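Local coordinates for non-toxic crystal protein (Bacillus thuringiensis, PDB 2D42), which is a non-toxic parasporal crystal protein of unknown activity whose fold closely resembles that of aerolysin-type beta-pore-forming toxins, at residues A[21-26]-A[180-185]; A[28-33]-A[174-179]; A[158-163]-A[229-234]. All blocks are in the same frame, centred on the assembly; numbering follows the deposited sequence.

Contact 1. Residues A[21-26]-A[180-185]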
ATOM      1  N   GLN A  21     -39.213   5.850  21.457  1.00 45.21           N
ATOM      2  CA  GLN A  21     -40.488   5.164  21.290  1.00 44.93           C
ATOM      3  C   GLN A  21     -40.978   5.109  19.841  1.00 42.62           C
ATOM      4  O   GLN A  21     -42.185   5.097  19.587  1.00 42.19           O
ATOM      5  CB  GLN A  21     -41.551   5.821  22.180  1.00 48.11           C
ATOM      6  CG  GLN A  21     -41.027   6.212  23.559  1.00 51.46           C
ATOM      7  CD  GLN A  21     -40.335   5.063  24.276  1.00 55.37           C
ATOM      8  OE1 GLN A  21     -39.454   5.280  25.115  1.00 57.04           O
ATOM      9  NE2 GLN A  21     -40.734   3.834  23.955  1.00 56.58           N
ATOM     10  N   TYR A  22     -40.042   5.076  18.896  1.00 39.66           N
ATOM     11  CA  TYR A  22     -40.381   4.999  17.480  1.00 36.12           C
ATOM     12  C   TYR A  22     -40.110   3.596  16.986  1.00 35.12           C
ATOM     13  O   TYR A  22     -39.506   2.782  17.680  1.00 35.51           O
ATOM     14  CB  TYR A  22     -39.496   5.908  16.631  1.00 36.77           C
ATOM     15  CG  TYR A  22     -39.561   7.386  16.894  1.00 35.88           C
ATOM     16  CD1 TYR A  22     -40.724   7.990  17.361  1.00 35.27           C
ATOM     17  CD2 TYR A  22     -38.472   8.201  16.582  1.00 36.33           C
ATOM     18  CE1 TYR A  22     -40.803   9.374  17.506  1.00 38.16           C
ATOM     19  CE2 TYR A  22     -38.541   9.582  16.720  1.00 38.58           C
ATOM     20  CZ  TYR A  22     -39.710  10.160  17.181  1.00 37.50           C
ATOM     21  OH  TYR A  22     -39.787  11.527  17.293  1.00 41.43           O
ATOM     22  N   THR A  23     -40.548   3.320  15.765  1.00 34.87           N
ATOM     23  CA  THR A  23     -40.271   2.038  15.144  1.00 35.59           C
ATOM     24  C   THR A  23     -39.223   2.330  14.072  1.00 35.01           C
ATOM     25  O   THR A  23     -39.434   3.192  13.215  1.00 34.30           O
ATOM     26  CB  THR A  23     -41.507   1.433  14.475  1.00 36.38           C
ATOM     27  OG1 THR A  23     -42.455   1.052  15.484  1.00 36.44           O
ATOM     28  CG2 THR A  23     -41.113   0.205  13.664  1.00 35.49           C
ATOM     29  N   TYR A  24     -38.087   1.638  14.140  1.00 33.03           N
ATOM     30  CA  TYR A  24     -37.017   1.836  13.165  1.00 32.62           C
ATOM     31  C   TYR A  24     -37.500   1.327  11.827  1.00 32.76           C
ATOM     32  O   TYR A  24     -37.891   0.167  11.699  1.00 36.91           O
ATOM     33  CB  TYR A  24     -35.752   1.074  13.570  1.00 32.37           C
ATOM     34  CG  TYR A  24     -34.668   1.053  12.503  1.00 32.45           C
ATOM     35  CD1 TYR A  24     -33.861   2.171  12.265  1.00 31.51           C
ATOM     36  CD2 TYR A  24     -34.451  -0.087  11.734  1.00 34.18           C
ATOM     37  CE1 TYR A  24     -32.857   2.146  11.288  1.00 29.80           C
ATOM     38  CE2 TYR A  24     -33.456  -0.125  10.755  1.00 34.07           C
ATOM     39  CZ  TYR A  24     -32.663   0.992  10.540  1.00 32.90           C
ATOM     40  OH  TYR A  24     -31.674   0.930   9.588  1.00 33.22           O
ATOM     41  N   GLY A  25     -37.485   2.197  10.828  1.00 31.97           N
ATOM     42  CA  GLY A  25     -37.925   1.785   9.514  1.00 30.41           C
ATOM     43  C   GLY A  25     -36.752   1.341   8.660  1.00 32.31           C
ATOM     44  O   GLY A  25     -36.662   0.178   8.256  1.00 32.18           O
ATOM     45  N   SER A  26     -35.846   2.271   8.386  1.00 29.68           N
ATOM     46  CA  SER A  26     -34.678   1.973   7.566  1.00 30.46           C
ATOM     47  C   SER A  26     -33.673   3.115   7.678  1.00 30.07           C
ATOM     48  O   SER A  26     -33.947   4.131   8.319  1.00 29.79           O
ATOM     49  CB  SER A  26     -35.108   1.801   6.109  1.00 29.88           C
ATOM     50  OG  SER A  26     -35.689   3.000   5.620  1.00 30.85           O
ATOM     51  N   ARG A 180     -35.070   6.545   8.775  1.00 35.21           N
ATOM     52  CA  ARG A 180     -36.518   6.662   8.726  1.00 36.38           C
ATOM     53  C   ARG A 180     -37.177   5.961   9.905  1.00 35.38           C
ATOM     54  O   ARG A 180     -36.939   4.781  10.149  1.00 34.54           O
ATOM     55  CB  ARG A 180     -37.043   6.060   7.426  1.00 37.92           C
ATOM     56  CG  ARG A 180     -36.551   6.776   6.199  1.00 41.76           C
ATOM     57  CD  ARG A 180     -37.183   6.225   4.935  1.00 44.33           C
ATOM     58  NE  ARG A 180     -37.204   7.258   3.913  1.00 49.45           N
ATOM     59  CZ  ARG A 180     -37.934   8.365   3.999  1.00 51.63           C
ATOM     60  NH1 ARG A 180     -38.707   8.569   5.056  1.00 54.52           N
ATOM     61  NH2 ARG A 180     -37.870   9.278   3.043  1.00 53.93           N
ATOM     62  N   TYR A 181     -38.006   6.700  10.629  1.00 34.88           N
ATOM     63  CA  TYR A 181     -38.728   6.171  11.785  1.00 35.33           C
ATOM     64  C   TYR A 181     -40.203   6.490  11.614  1.00 36.67           C
ATOM     65  O   TYR A 181     -40.577   7.366  10.831  1.00 36.07           O
ATOM     66  CB  TYR A 181     -38.308   6.876  13.069  1.00 33.77           C
ATOM     67  CG  TYR A 181     -36.841   6.936  13.366  1.00 34.94           C
ATOM     68  CD1 TYR A 181     -36.183   5.856  13.953  1.00 35.67           C
ATOM     69  CD2 TYR A 181     -36.123   8.114  13.152  1.00 35.41           C
ATOM     70  CE1 TYR A 181     -34.847   5.952  14.334  1.00 35.66           C
ATOM     71  CE2 TYR A 181     -34.786   8.221  13.527  1.00 35.30           C
ATOM     72  CZ  TYR A 181     -34.158   7.135  14.121  1.00 36.23           C
ATOM     73  OH  TYR A 181     -32.843   7.242  14.514  1.00 36.65           O
ATOM     74  N   TYR A 182     -41.050   5.797  12.363  1.00 37.24           N
ATOM     75  CA  TYR A 182     -42.464   6.107  12.310  1.00 37.99           C
ATOM     76  C   TYR A 182     -43.175   5.762  13.599  1.00 38.13           C
ATOM     77  O   TYR A 182     -42.734   4.897  14.372  1.00 36.62           O
ATOM     78  CB  TYR A 182     -43.158   5.412  11.137  1.00 39.55           C
ATOM     79  CG  TYR A 182     -43.129   3.910  11.169  1.00 42.36           C
ATOM     80  CD1 TYR A 182     -42.062   3.208  10.619  1.00 44.51           C
ATOM     81  CD2 TYR A 182     -44.185   3.185  11.721  1.00 44.65           C
ATOM     82  CE1 TYR A 182     -42.047   1.820  10.608  1.00 45.75           C
ATOM     83  CE2 TYR A 182     -44.181   1.788  11.717  1.00 46.16           C
ATOM     84  CZ  TYR A 182     -43.106   1.115  11.156  1.00 46.25           C
ATOM     85  OH  TYR A 182     -43.087  -0.259  11.130  1.00 47.27           O
ATOM     86  N   ARG A 183     -44.261   6.490  13.836  1.00 36.92           N
ATOM     87  CA  ARG A 183     -45.110   6.288  14.993  1.00 35.84           C
ATOM     88  C   ARG A 183     -46.425   5.767  14.451  1.00 35.19           C
ATOM     89  O   ARG A 183     -47.070   6.425  13.634  1.00 31.32           O
ATOM     90  CB  ARG A 183     -45.386   7.597  15.722  1.00 38.26           C
ATOM     91  CG  ARG A 183     -44.356   8.020  16.736  1.00 41.49           C
ATOM     92  CD  ARG A 183     -44.849   9.288  17.410  1.00 44.31           C
ATOM     93  NE  ARG A 183     -46.098   9.072  18.142  1.00 43.53           N
ATOM     94  CZ  ARG A 183     -47.104   9.940  18.175  1.00 44.37           C
ATOM     95  NH1 ARG A 183     -47.016  11.084  17.509  1.00 46.97           N
ATOM     96  NH2 ARG A 183     -48.193   9.677  18.885  1.00 44.94           N
ATOM     97  N   THR A 184     -46.804   4.578  14.895  1.00 33.48           N
ATOM     98  CA  THR A 184     -48.048   3.965  14.481  1.00 34.65           C
ATOM     99  C   THR A 184     -49.184   4.717  15.167  1.00 33.84           C
ATOM    100  O   THR A 184     -49.105   5.005  16.362  1.00 34.05           O
ATOM    101  CB  THR A 184     -48.074   2.494  14.907  1.00 35.21           C
ATOM    102  OG1 THR A 184     -47.045   1.789  14.201  1.00 40.16           O
ATOM    103  CG2 THR A 184     -49.425   1.864  14.604  1.00 38.36           C
ATOM    104  N   LEU A 185     -50.221   5.051  14.408  1.00 32.38           N
ATOM    105  CA  LEU A 185     -51.372   5.773  14.946  1.00 31.39           C
ATOM    106  C   LEU A 185     -52.661   4.969  14.764  1.00 31.40           C
ATOM    107  O   LEU A 185     -52.654   3.911  14.138  1.00 31.38           O
ATOM    108  CB  LEU A 185     -51.489   7.144  14.277  1.00 30.85           C
ATOM    109  CG  LEU A 185     -50.356   8.112  14.639  1.00 32.46           C
ATOM    110  CD1 LEU A 185     -50.426   9.351  13.773  1.00 31.67           C
ATOM    111  CD2 LEU A 185     -50.452   8.474  16.119  1.00 34.14           C
TER

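Contact 2. Residues A[28-33]-A[174-179]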
ATOM      1  N   TYR A  28     -29.928   4.793   5.401  1.00 30.53           N
ATOM      2  CA  TYR A  28     -29.025   4.719   4.260  1.00 31.51           C
ATOM      3  C   TYR A  28     -28.181   5.985   4.189  1.00 29.77           C
ATOM      4  O   TYR A  28     -28.427   6.947   4.916  1.00 30.95           O
ATOM      5  CB  TYR A  28     -29.838   4.545   2.970  1.00 34.15           C
ATOM      6  CG  TYR A  28     -31.052   5.450   2.891  1.00 35.88           C
ATOM      7  CD1 TYR A  28     -30.940   6.773   2.462  1.00 35.91           C
ATOM      8  CD2 TYR A  28     -32.312   4.990   3.281  1.00 38.04           C
ATOM      9  CE1 TYR A  28     -32.053   7.618   2.424  1.00 37.53           C
ATOM     10  CE2 TYR A  28     -33.432   5.827   3.248  1.00 38.01           C
ATOM     11  CZ  TYR A  28     -33.294   7.137   2.819  1.00 39.25           C
ATOM     12  OH  TYR A  28     -34.391   7.968   2.783  1.00 41.78           O
ATOM     13  N   SER A  29     -27.181   5.976   3.319  1.00 28.27           N
ATOM     14  CA  SER A  29     -26.308   7.130   3.147  1.00 28.03           C
ATOM     15  C   SER A  29     -27.050   8.266   2.433  1.00 29.48           C
ATOM     16  O   SER A  29     -27.871   8.020   1.554  1.00 30.20           O
ATOM     17  CB  SER A  29     -25.074   6.734   2.332  1.00 23.96           C
ATOM     18  OG  SER A  29     -24.262   7.862   2.079  1.00 23.26           O
ATOM     19  N   ASP A  30     -26.745   9.501   2.819  1.00 32.24           N
ATOM     20  CA  ASP A  30     -27.363  10.689   2.232  1.00 34.31           C
ATOM     21  C   ASP A  30     -26.699  11.074   0.911  1.00 35.46           C
ATOM     22  O   ASP A  30     -25.554  11.530   0.893  1.00 36.86           O
ATOM     23  CB  ASP A  30     -27.258  11.850   3.219  1.00 35.44           C
ATOM     24  CG  ASP A  30     -27.766  13.154   2.651  1.00 36.80           C
ATOM     25  OD1 ASP A  30     -28.385  13.139   1.565  1.00 38.06           O
ATOM     26  OD2 ASP A  30     -27.554  14.197   3.305  1.00 37.99           O
ATOM     27  N   ASP A  31     -27.426  10.915  -0.190  1.00 34.91           N
ATOM     28  CA  ASP A  31     -26.883  11.225  -1.507  1.00 36.40           C
ATOM     29  C   ASP A  31     -26.301  12.616  -1.705  1.00 36.32           C
ATOM     30  O   ASP A  31     -25.410  12.785  -2.529  1.00 37.02           O
ATOM     31  CB  ASP A  31     -27.932  10.963  -2.586  1.00 40.21           C
ATOM     32  CG  ASP A  31     -28.075   9.490  -2.901  1.00 43.93           C
ATOM     33  OD1 ASP A  31     -27.491   8.664  -2.166  1.00 45.53           O
ATOM     34  OD2 ASP A  31     -28.772   9.157  -3.880  1.00 48.59           O
ATOM     35  N   THR A  32     -26.775  13.612  -0.966  1.00 34.16           N
ATOM     36  CA  THR A  32     -26.234  14.955  -1.147  1.00 35.68           C
ATOM     37  C   THR A  32     -24.977  15.233  -0.319  1.00 36.07           C
ATOM     38  O   THR A  32     -24.343  16.276  -0.474  1.00 39.00           O
ATOM     39  CB  THR A  32     -27.276  16.033  -0.825  1.00 36.52           C
ATOM     40  OG1 THR A  32     -28.509  15.723  -1.483  1.00 36.35           O
ATOM     41  CG2 THR A  32     -26.786  17.387  -1.324  1.00 37.65           C
ATOM     42  N   ASN A  33     -24.633  14.309   0.569  1.00 33.59           N
ATOM     43  CA  ASN A  33     -23.443  14.425   1.407  1.00 32.26           C
ATOM     44  C   ASN A  33     -23.287  13.020   1.970  1.00 30.53           C
ATOM     45  O   ASN A  33     -23.472  12.784   3.160  1.00 29.61           O
ATOM     46  CB  ASN A  33     -23.655  15.423   2.544  1.00 33.35           C
ATOM     47  CG  ASN A  33     -22.353  15.785   3.252  1.00 37.36           C
ATOM     48  OD1 ASN A  33     -22.355  16.247   4.398  1.00 39.16           O
ATOM     49  ND2 ASN A  33     -21.235  15.587   2.563  1.00 37.65           N
ATOM     50  N   SER A 174     -16.543  10.970   7.141  1.00 26.41           N
ATOM     51  CA  SER A 174     -17.490  12.065   7.305  1.00 29.05           C
ATOM     52  C   SER A 174     -18.724  11.850   6.428  1.00 28.28           C
ATOM     53  O   SER A 174     -18.832  10.842   5.737  1.00 28.26           O
ATOM     54  CB  SER A 174     -16.815  13.389   6.926  1.00 26.64           C
ATOM     55  OG  SER A 174     -16.345  13.336   5.588  1.00 27.07           O
ATOM     56  N   GLY A 175     -19.652  12.805   6.458  1.00 28.79           N
ATOM     57  CA  GLY A 175     -20.851  12.678   5.653  1.00 27.21           C
ATOM     58  C   GLY A 175     -22.085  12.453   6.503  1.00 28.82           C
ATOM     59  O   GLY A 175     -22.004  12.400   7.733  1.00 29.38           O
ATOM     60  N   ASN A 176     -23.228  12.294   5.842  1.00 29.50           N
ATOM     61  CA  ASN A 176     -24.502  12.113   6.527  1.00 31.02           C
ATOM     62  C   ASN A 176     -25.207  10.820   6.178  1.00 28.66           C
ATOM     63  O   ASN A 176     -25.040  10.269   5.088  1.00 30.23           O
ATOM     64  CB  ASN A 176     -25.465  13.261   6.183  1.00 32.38           C
ATOM     65  CG  ASN A 176     -24.970  14.608   6.645  1.00 35.15           C
ATOM     66  OD1 ASN A 176     -24.743  15.505   5.835  1.00 38.65           O
ATOM     67  ND2 ASN A 176     -24.805  14.764   7.953  1.00 36.21           N
ATOM     68  N   GLY A 177     -26.017  10.361   7.123  1.00 28.88           N
ATOM     69  CA  GLY A 177     -26.809   9.167   6.928  1.00 28.57           C
ATOM     70  C   GLY A 177     -28.256   9.616   7.027  1.00 30.05           C
ATOM     71  O   GLY A 177     -28.534  10.718   7.498  1.00 29.61           O
ATOM     72  N   ILE A 178     -29.180   8.786   6.565  1.00 31.09           N
ATOM     73  CA  ILE A 178     -30.595   9.121   6.639  1.00 32.21           C
ATOM     74  C   ILE A 178     -31.275   7.975   7.362  1.00 31.38           C
ATOM     75  O   ILE A 178     -31.062   6.813   7.022  1.00 30.17           O
ATOM     76  CB  ILE A 178     -31.242   9.252   5.239  1.00 31.82           C
ATOM     77  CG1 ILE A 178     -30.605  10.407   4.460  1.00 32.71           C
ATOM     78  CG2 ILE A 178     -32.741   9.457   5.389  1.00 32.88           C
ATOM     79  CD1 ILE A 178     -30.741  11.761   5.127  1.00 33.57           C
ATOM     80  N   ILE A 179     -32.078   8.303   8.365  1.00 31.38           N
ATOM     81  CA  ILE A 179     -32.793   7.287   9.116  1.00 32.76           C
ATOM     82  C   ILE A 179     -34.291   7.570   9.107  1.00 34.27           C
ATOM     83  O   ILE A 179     -34.729   8.687   9.393  1.00 34.24           O
ATOM     84  CB  ILE A 179     -32.314   7.227  10.573  1.00 32.22           C
ATOM     85  CG1 ILE A 179     -30.805   6.955  10.617  1.00 31.96           C
ATOM     86  CG2 ILE A 179     -33.070   6.136  11.313  1.00 34.39           C
ATOM     87  CD1 ILE A 179     -30.206   6.997  12.018  1.00 27.10           C
TER

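Contact 3. Residues A[158-163]-A[229-234]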
ATOM      1  N   LEU A 158      21.981  -7.307  -9.511  1.00 25.24           N
ATOM      2  CA  LEU A 158      20.994  -6.485  -8.836  1.00 25.52           C
ATOM      3  C   LEU A 158      20.898  -6.917  -7.386  1.00 25.88           C
ATOM      4  O   LEU A 158      20.765  -8.108  -7.084  1.00 24.45           O
ATOM      5  CB  LEU A 158      19.610  -6.625  -9.472  1.00 25.63           C
ATOM      6  CG  LEU A 158      18.464  -5.991  -8.663  1.00 27.68           C
ATOM      7  CD1 LEU A 158      18.625  -4.477  -8.640  1.00 29.79           C
ATOM      8  CD2 LEU A 158      17.119  -6.365  -9.264  1.00 27.69           C
ATOM      9  N   GLU A 159      20.978  -5.948  -6.484  1.00 25.32           N
ATOM     10  CA  GLU A 159      20.838  -6.235  -5.071  1.00 25.56           C
ATOM     11  C   GLU A 159      19.352  -6.019  -4.787  1.00 25.95           C
ATOM     12  O   GLU A 159      18.856  -4.891  -4.858  1.00 24.07           O
ATOM     13  CB  GLU A 159      21.686  -5.274  -4.254  1.00 25.63           C
ATOM     14  CG  GLU A 159      21.698  -5.564  -2.785  1.00 30.13           C
ATOM     15  CD  GLU A 159      22.765  -4.760  -2.079  1.00 35.02           C
ATOM     16  OE1 GLU A 159      22.489  -3.600  -1.703  1.00 35.94           O
ATOM     17  OE2 GLU A 159      23.889  -5.287  -1.926  1.00 36.35           O
ATOM     18  N   GLN A 160      18.648  -7.107  -4.491  1.00 25.19           N
ATOM     19  CA  GLN A 160      17.221  -7.055  -4.223  1.00 26.88           C
ATOM     20  C   GLN A 160      16.883  -7.205  -2.749  1.00 28.35           C
ATOM     21  O   GLN A 160      17.259  -8.191  -2.112  1.00 27.65           O
ATOM     22  CB  GLN A 160      16.495  -8.147  -5.009  1.00 30.40           C
ATOM     23  CG  GLN A 160      14.977  -8.084  -4.882  1.00 35.62           C
ATOM     24  CD  GLN A 160      14.283  -9.188  -5.648  1.00 38.60           C
ATOM     25  OE1 GLN A 160      14.547 -10.367  -5.418  1.00 43.52           O
ATOM     26  NE2 GLN A 160      13.386  -8.816  -6.564  1.00 40.60           N
ATOM     27  N   GLY A 161      16.167  -6.215  -2.219  1.00 29.36           N
ATOM     28  CA  GLY A 161      15.758  -6.248  -0.828  1.00 26.94           C
ATOM     29  C   GLY A 161      14.392  -6.894  -0.686  1.00 27.05           C
ATOM     30  O   GLY A 161      13.645  -7.019  -1.658  1.00 26.82           O
ATOM     31  N   ALA A 162      14.062  -7.313   0.529  1.00 24.30           N
ATOM     32  CA  ALA A 162      12.776  -7.936   0.796  1.00 23.70           C
ATOM     33  C   ALA A 162      12.330  -7.423   2.150  1.00 23.63           C
ATOM     34  O   ALA A 162      13.165  -7.071   2.983  1.00 21.37           O
ATOM     35  CB  ALA A 162      12.912  -9.464   0.817  1.00 25.51           C
ATOM     36  N   PHE A 163      11.022  -7.380   2.381  1.00 24.54           N
ATOM     37  CA  PHE A 163      10.531  -6.874   3.656  1.00 24.47           C
ATOM     38  C   PHE A 163       9.137  -7.399   3.969  1.00 24.71           C
ATOM     39  O   PHE A 163       8.434  -7.898   3.102  1.00 24.48           O
ATOM     40  CB  PHE A 163      10.488  -5.342   3.611  1.00 24.04           C
ATOM     41  CG  PHE A 163       9.623  -4.815   2.505  1.00 25.99           C
ATOM     42  CD1 PHE A 163       8.266  -4.590   2.712  1.00 25.67           C
ATOM     43  CD2 PHE A 163      10.143  -4.648   1.224  1.00 22.79           C
ATOM     44  CE1 PHE A 163       7.438  -4.217   1.652  1.00 26.31           C
ATOM     45  CE2 PHE A 163       9.324  -4.277   0.160  1.00 27.23           C
ATOM     46  CZ  PHE A 163       7.966  -4.062   0.379  1.00 23.95           C
ATOM     47  N   SER A 229       4.233  -6.764   2.306  1.00 27.48           N
ATOM     48  CA  SER A 229       5.429  -7.562   2.126  1.00 29.53           C
ATOM     49  C   SER A 229       5.808  -7.439   0.668  1.00 29.46           C
ATOM     50  O   SER A 229       4.950  -7.208  -0.183  1.00 29.61           O
ATOM     51  CB  SER A 229       5.154  -9.025   2.474  1.00 31.65           C
ATOM     52  OG  SER A 229       4.260  -9.587   1.537  1.00 37.84           O
ATOM     53  N   GLY A 230       7.093  -7.573   0.369  1.00 30.23           N
ATOM     54  CA  GLY A 230       7.505  -7.477  -1.016  1.00 28.73           C
ATOM     55  C   GLY A 230       8.998  -7.414  -1.215  1.00 28.05           C
ATOM     56  O   GLY A 230       9.781  -7.615  -0.286  1.00 26.42           O
ATOM     57  N   GLN A 231       9.394  -7.129  -2.444  1.00 28.38           N
ATOM     58  CA  GLN A 231      10.803  -7.032  -2.789  1.00 30.40           C
ATOM     59  C   GLN A 231      11.026  -5.810  -3.653  1.00 30.33           C
ATOM     60  O   GLN A 231      10.096  -5.318  -4.291  1.00 31.33           O
ATOM     61  CB  GLN A 231      11.237  -8.281  -3.550  1.00 31.43           C
ATOM     62  CG  GLN A 231      11.159  -9.545  -2.722  1.00 37.82           C
ATOM     63  CD  GLN A 231      11.237 -10.800  -3.571  1.00 42.32           C
ATOM     64  OE1 GLN A 231      11.700 -11.848  -3.108  1.00 46.81           O
ATOM     65  NE2 GLN A 231      10.770 -10.709  -4.811  1.00 43.86           N
ATOM     66  N   ILE A 232      12.260  -5.318  -3.672  1.00 28.66           N
ATOM     67  CA  ILE A 232      12.592  -4.160  -4.488  1.00 27.68           C
ATOM     68  C   ILE A 232      14.081  -4.135  -4.816  1.00 27.07           C
ATOM     69  O   ILE A 232      14.917  -4.530  -3.994  1.00 26.02           O
ATOM     70  CB  ILE A 232      12.252  -2.831  -3.776  1.00 28.06           C
ATOM     71  CG1 ILE A 232      13.150  -2.648  -2.559  1.00 28.96           C
ATOM     72  CG2 ILE A 232      10.810  -2.830  -3.310  1.00 32.45           C
ATOM     73  CD1 ILE A 232      13.101  -1.251  -1.996  1.00 33.17           C
ATOM     74  N   GLY A 233      14.398  -3.671  -6.020  1.00 26.42           N
ATOM     75  CA  GLY A 233      15.785  -3.555  -6.437  1.00 27.76           C
ATOM     76  C   GLY A 233      16.344  -2.342  -5.722  1.00 28.01           C
ATOM     77  O   GLY A 233      15.745  -1.269  -5.784  1.00 28.28           O
ATOM     78  N   LEU A 234      17.476  -2.510  -5.041  1.00 27.27           N
ATOM     79  CA  LEU A 234      18.096  -1.433  -4.276  1.00 26.46           C
ATOM     80  C   LEU A 234      19.230  -0.714  -5.002  1.00 27.00           C
ATOM     81  O   LEU A 234      19.334   0.516  -4.950  1.00 25.06           O
ATOM     82  CB  LEU A 234      18.612  -1.988  -2.935  1.00 24.24           C
ATOM     83  CG  LEU A 234      17.512  -2.559  -2.025  1.00 27.80           C
ATOM     84  CD1 LEU A 234      18.121  -3.177  -0.771  1.00 25.33           C
ATOM     85  CD2 LEU A 234      16.531  -1.441  -1.669  1.00 26.48           C
TER

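Contact 1. Residues A[21-26]-A[180-185]
Thr-23 and Tyr-182 face each other as an antiparallel hydrogen-bonded pair, and the backbone ladder runs on from them. Thr-23 N donates to Tyr-182 O at 3.0 Å, and Tyr-182 N returns a bond to Thr-23 O. Further along, Arg-180 O takes two donors, Gly-25 N at 2.7 Å and Ser-26 N at 3.3 Å, while Arg-180 N gives a nearly straight bond (175°) to Ser-26 O. Gly-25 and Ser-26 together face Arg-180, a classic beta bulge.

Aromatic rings take part on both faces. On the face of Thr-23 and Tyr-182, the tyrosine CG sits between its backbone N and carbonyl carbon (chi1 62°), which starts the ring off toward the neighbouring strand. Thr-23 CB then lies over one face of the ring, 3.8 Å from its centroid, in a CH-pi contact, and Thr-23 CG2 reaches the phenol end, 3.2 Å from Tyr-182 OH. On the face of Tyr-24 and Tyr-181, the Tyr-181 ring is met obliquely by that of Tyr-22, from the loop before the strand, their planes 43° apart, with Tyr-22 CD2 3.8 Å from Tyr-181 CB. Tyr-22 CD1 also rests on the aliphatic part of Arg-183, 3.7 Å from its CG.

The polar ends look elsewhere: Tyr-181 OH bonds to Gln-195 OE1, Tyr-24 OH to Ser-27 OG, and Arg-180 forms a salt bridge with Glu-192. Helix 5-19 packs against Tyr-24 and Tyr-181. The whole is a bulged antiparallel strand pair, rich in tyrosine, at one end of an elongated beta-rich molecule of the aerolysin and epsilon-toxin clan.

Contact 2. Residues A[28-33]-A[174-179]
Tyr-28 and Ile-178 meet because the tyrosine CG stands between its own backbone N and carbonyl carbon (chi1 44°), a start that sends the ring across to the isoleucine. Ring atom CE1 of Tyr-28 comes 3.4 Å from Ile-178 CB, and CZ and OH lie against the CG2 methyl. Asp-30 has its CG anti to the backbone N (chi1 175°), and its side chain lies alongside that of Asn-176, pointing the same way, OD2 standing 3.7 Å from Asn-176 CB. The two flat groups are turned 35° from each other.

Ile-178 N donates to Tyr-28 O at 2.6 Å, nearly along the C=O axis. Asp-30 N reaches Asn-176 O at 2.9 Å from above the carbonyl plane, and Asn-176 N closes on Asn-33 O at 2.7 Å. Between the last two bonds the chain makes a type I turn, Asp-30 to Asn-33. Asp-30 OD1 accepts from Thr-32 N at 3.0 Å in an Asx turn.

Gly-175 has a positive phi, where a CB would press on the preceding carbonyl. The other carboxylate oxygen, Asp-30 OD2, forms a salt bridge with Arg-196 of strand 189-198. The carboxylate of buried Asp-30 thus serves two tasks, holding its own turn through OD1 and meeting a cation through OD2; the nearby arginine would be expected to favour its ionised form.

Contact 3. Residues A[158-163]-A[229-234]
Ser-229 opens the second strand with its CA 3.2 Å from Phe-163 O, a CA-H...O contact beside the regular ladder. Gly-230 follows, paired with Phe-163 by two backbone bonds, Phe-163 N to Gly-230 O at 3.0 Å and Gly-230 N to Phe-163 O. A chi1 of 58° starts the phenylalanine ring toward the neighbouring strand, and the ring lies over the Gly-230 backbone, with Gly-230 CA 4.1 Å from the ring centroid in a CH-pi contact. A CB on this glycine would sit tightly against Phe-163 CZ.

Gln-231 points to the other face, beside Ala-162 and Gln-160. Its extended chain crosses that of Gln-160, and the two amides stack with planes 28° apart, Gln-160 NE2 lying 3.7 Å from Gln-231 NE2. Ile-232 exchanges two bonds with Gly-161, the shorter from Gly-161 N to Ile-232 O at 2.7 Å, and its CG2 touches the edge of the Phe-163 ring at CE2. At Gly-233 the Leu-158 methyl CD1 lies 3.7 Å from the glycine CA, where a CB would clash. Leu-234 ends the run: its N bonds almost straight (171°) to Glu-159 O, and its CD1 lies 3.9 Å from Gly-161 CA.

Strand 71-94 borders 219-244 on its other side, through backbone bonds of Ser-229 with Ser-86 and Gln-231 with Arg-84, while strand 54-65 borders 150-185. Strand 101-109 packs against Phe-163, Ile-232 and Leu-234 through Leu-107 and Phe-109.

How the contacts relate
One long strand, 150-185, serves all three contacts, a worked example of how a single element changes company along its length. Contacts 1 and 2 join it to the same partner, strand 23-29, and touch through Arg-180 and Tyr-28; contact 3 joins it to strand 219-244 on the opposite side of the chain's centre, its centre about 58 Å from that of contact 1. Contact 1 is a surface contact, dominated by tyrosines. Contact 2, partly buried, keeps one ring-on-isoleucine contact but adds a type I turn, an Asx turn and a salt-bridged carboxylate as the pairing ends. Contact 3, with most of its touching residues buried, is a regular ladder in which glycines admit neighbouring side chains.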